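Local coordinates for cellulase (Xanthomonas axonopodis pv. citri, PDB 5HOS), which probably hydrolyses internal beta-1,4-glucosidic bonds of cellulose, as an endo-beta-1,4-glucanase of glycoside hydrolase family 5, at residues A[109-114]-A[151-156]. Residues are numbered along the deposited sequence; the frame is centred on the assembly and turned at random.
Sequences YVIVDV and AVIFGL
With CG1 anti to the carbonyl carbon in both Ile111 (chi1 -59°) and Ile153 (chi1 -61°), the two side chains meet at an oblique angle on one face of the sheet, Ile111 CG1 lying 3.9 Å from Ile153 CB. The CD1 methyl of Ile153 reaches on to Tyr109 CB at 4.1 Å. On the other face, where helix 90-105 packs against Val110, Val112 and Val152, the CG2 methyl of Val112 touches Val152 CG1 at 3.9 Å. Between the two faces the strands run parallel, zipped by alternating backbone bonds: Val110 N to Ala151 O, Ile153 N to Val110 O at 2.8 Å, Val112 N to Ile153 O, and Gly155 N to Val112 O. The last is more bent, 141° at the hydrogen, and the bond from Val114 N to Gly155 O is weak at 3.3 Å. At this C-terminal end a water bridges Asp113 OD1, at 2.7 Å, and, more weakly, Gly155 O, while OD2 of Asp113 is hydrogen-bonded to His115. Strands 109-114 and 152-155 are the third and fourth of the closed parallel barrel, a pairing typical of the (beta/alpha)8 TIM-barrel fold of family 5 glycoside hydrolases.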
ATOM      1  N   TYR A 109      -2.420 -10.314  -8.162  1.00 15.69           N
ATOM      2  CA  TYR A 109      -3.042 -10.070  -6.861  1.00 15.40           C
ATOM      3  C   TYR A 109      -3.460  -8.605  -6.760  1.00 15.64           C
ATOM      4  O   TYR A 109      -2.900  -7.754  -7.453  1.00 16.27           O
ATOM      5  CB  TYR A 109      -2.042 -10.364  -5.740  1.00 15.53           C
ATOM      6  CG  TYR A 109      -1.538 -11.788  -5.687  1.00 15.92           C
ATOM      7  CD1 TYR A 109      -0.403 -12.176  -6.390  1.00 17.13           C
ATOM      8  CD2 TYR A 109      -2.189 -12.747  -4.917  1.00 17.53           C
ATOM      9  CE1 TYR A 109       0.064 -13.481  -6.343  1.00 17.74           C
ATOM     10  CE2 TYR A 109      -1.731 -14.058  -4.862  1.00 17.28           C
ATOM     11  CZ  TYR A 109      -0.602 -14.414  -5.573  1.00 18.31           C
ATOM     12  OH  TYR A 109      -0.133 -15.716  -5.518  1.00 20.83           O
ATOM     13  N   VAL A 110      -4.427  -8.323  -5.881  1.00 14.90           N
ATOM     14  CA  VAL A 110      -4.866  -6.946  -5.612  1.00 15.10           C
ATOM     15  C   VAL A 110      -4.784  -6.695  -4.117  1.00 15.89           C
ATOM     16  O   VAL A 110      -5.383  -7.433  -3.333  1.00 15.58           O
ATOM     17  CB  VAL A 110      -6.304  -6.665  -6.098  1.00 17.07           C
ATOM     18  CG1 VAL A 110      -6.775  -5.280  -5.684  1.00 18.57           C
ATOM     19  CG2 VAL A 110      -6.386  -6.784  -7.602  1.00 18.46           C
ATOM     20  N   ILE A 111      -4.057  -5.644  -3.736  1.00 14.66           N
ATOM     21  CA  ILE A 111      -4.109  -5.117  -2.383  1.00 14.87           C
ATOM     22  C   ILE A 111      -5.218  -4.087  -2.368  1.00 14.06           C
ATOM     23  O   ILE A 111      -5.130  -3.079  -3.077  1.00 14.26           O
ATOM     24  CB  ILE A 111      -2.787  -4.432  -1.966  1.00 15.36           C
ATOM     25  CG1 ILE A 111      -1.610  -5.406  -2.048  1.00 15.43           C
ATOM     26  CG2 ILE A 111      -2.893  -3.834  -0.558  1.00 15.81           C
ATOM     27  CD1 ILE A 111      -0.258  -4.714  -2.139  1.00 15.55           C
ATOM     28  N   VAL A 112      -6.254  -4.330  -1.579  1.00 14.72           N
ATOM     29  CA  VAL A 112      -7.282  -3.324  -1.352  1.00 14.42           C
ATOM     30  C   VAL A 112      -6.733  -2.393  -0.279  1.00 13.83           C
ATOM     31  O   VAL A 112      -6.592  -2.795   0.872  1.00 13.67           O
ATOM     32  CB  VAL A 112      -8.622  -3.937  -0.906  1.00 15.24           C
ATOM     33  CG1 VAL A 112      -9.646  -2.837  -0.637  1.00 14.90           C
ATOM     34  CG2 VAL A 112      -9.139  -4.905  -1.962  1.00 15.21           C
ATOM     35  N   ASP A 113      -6.422  -1.158  -0.673  1.00 14.19           N
ATOM     36  CA  ASP A 113      -5.778  -0.164   0.204  1.00 15.28           C
ATOM     37  C   ASP A 113      -6.822   0.865   0.595  1.00 14.89           C
ATOM     38  O   ASP A 113      -7.222   1.690  -0.226  1.00 15.83           O
ATOM     39  CB  ASP A 113      -4.568   0.473  -0.530  1.00 15.67           C
ATOM     40  CG  ASP A 113      -4.257   1.921  -0.097  1.00 16.85           C
ATOM     41  OD1 ASP A 113      -4.451   2.291   1.082  1.00 15.07           O
ATOM     42  OD2 ASP A 113      -3.799   2.692  -0.972  1.00 17.23           O
ATOM     43  N   VAL A 114      -7.244   0.824   1.854  1.00 15.08           N
ATOM     44  CA  VAL A 114      -8.158   1.828   2.392  1.00 16.07           C
ATOM     45  C   VAL A 114      -7.283   3.069   2.602  1.00 16.61           C
ATOM     46  O   VAL A 114      -6.504   3.135   3.554  1.00 14.98           O
ATOM     47  CB  VAL A 114      -8.818   1.358   3.703  1.00 15.72           C
ATOM     48  CG1 VAL A 114      -9.732   2.438   4.270  1.00 16.61           C
ATOM     49  CG2 VAL A 114      -9.600   0.069   3.461  1.00 15.56           C
ATOM     50  N   ALA A 151      -6.402 -14.157  -4.133  1.00 17.29           N
ATOM     51  CA  ALA A 151      -5.978 -13.004  -4.943  1.00 16.75           C
ATOM     52  C   ALA A 151      -6.038 -11.673  -4.207  1.00 16.54           C
ATOM     53  O   ALA A 151      -5.455 -10.707  -4.686  1.00 16.00           O
ATOM     54  CB  ALA A 151      -6.804 -12.901  -6.207  1.00 17.60           C
ATOM     55  N   VAL A 152      -6.760 -11.608  -3.083  1.00 15.44           N
ATOM     56  CA  VAL A 152      -7.065 -10.339  -2.427  1.00 14.64           C
ATOM     57  C   VAL A 152      -6.278 -10.203  -1.135  1.00 15.00           C
ATOM     58  O   VAL A 152      -6.337 -11.076  -0.263  1.00 15.46           O
ATOM     59  CB  VAL A 152      -8.572 -10.203  -2.144  1.00 15.35           C
ATOM     60  CG1 VAL A 152      -8.907  -8.818  -1.608  1.00 15.56           C
ATOM     61  CG2 VAL A 152      -9.364 -10.463  -3.421  1.00 16.45           C
ATOM     62  N   ILE A 153      -5.547  -9.096  -1.036  1.00 14.80           N
ATOM     63  CA  ILE A 153      -4.728  -8.764   0.120  1.00 14.76           C
ATOM     64  C   ILE A 153      -5.353  -7.543   0.800  1.00 14.16           C
ATOM     65  O   ILE A 153      -5.804  -6.603   0.134  1.00 14.17           O
ATOM     66  CB  ILE A 153      -3.271  -8.481  -0.309  1.00 15.36           C
ATOM     67  CG1 ILE A 153      -2.650  -9.720  -0.974  1.00 15.78           C
ATOM     68  CG2 ILE A 153      -2.417  -8.019   0.871  1.00 15.31           C
ATOM     69  CD1 ILE A 153      -1.426  -9.414  -1.817  1.00 16.35           C
ATOM     70  N   PHE A 154      -5.384  -7.567   2.125  1.00 14.55           N
ATOM     71  CA  PHE A 154      -6.034  -6.526   2.909  1.00 14.83           C
ATOM     72  C   PHE A 154      -5.034  -5.475   3.389  1.00 14.49           C
ATOM     73  O   PHE A 154      -4.258  -5.725   4.298  1.00 15.12           O
ATOM     74  CB  PHE A 154      -6.777  -7.160   4.095  1.00 16.04           C
ATOM     75  CG  PHE A 154      -7.897  -8.113   3.709  1.00 15.88           C
ATOM     76  CD1 PHE A 154      -8.528  -8.057   2.472  1.00 16.28           C
ATOM     77  CD2 PHE A 154      -8.350  -9.050   4.632  1.00 13.15           C
ATOM     78  CE1 PHE A 154      -9.574  -8.910   2.159  1.00 16.48           C
ATOM     79  CE2 PHE A 154      -9.386  -9.914   4.323  1.00 15.64           C
ATOM     80  CZ  PHE A 154      -9.995  -9.852   3.086  1.00 16.42           C
ATOM     81  N   GLY A 155      -5.052  -4.305   2.754  1.00 14.34           N
ATOM     82  CA  GLY A 155      -4.230  -3.156   3.168  1.00 15.19           C
ATOM     83  C   GLY A 155      -4.992  -2.320   4.179  1.00 14.96           C
ATOM     84  O   GLY A 155      -5.748  -1.427   3.802  1.00 14.76           O
ATOM     85  N   LEU A 156      -4.784  -2.599   5.464  1.00 15.27           N
ATOM     86  CA  LEU A 156      -5.606  -2.019   6.547  1.00 13.94           C
ATOM     87  C   LEU A 156      -5.833  -0.510   6.450  1.00 13.74           C
ATOM     88  O   LEU A 156      -6.961  -0.044   6.590  1.00 14.70           O
ATOM     89  CB  LEU A 156      -5.005  -2.326   7.914  1.00 13.60           C
ATOM     90  CG  LEU A 156      -4.961  -3.780   8.385  1.00 14.95           C
ATOM     91  CD1 LEU A 156      -4.370  -3.789   9.787  1.00 17.05           C
ATOM     92  CD2 LEU A 156      -6.341  -4.410   8.362  1.00 17.80           C
TER
HETATM   93  O   HOH W   1      -3.684   0.525   2.903  1.00 16.69           O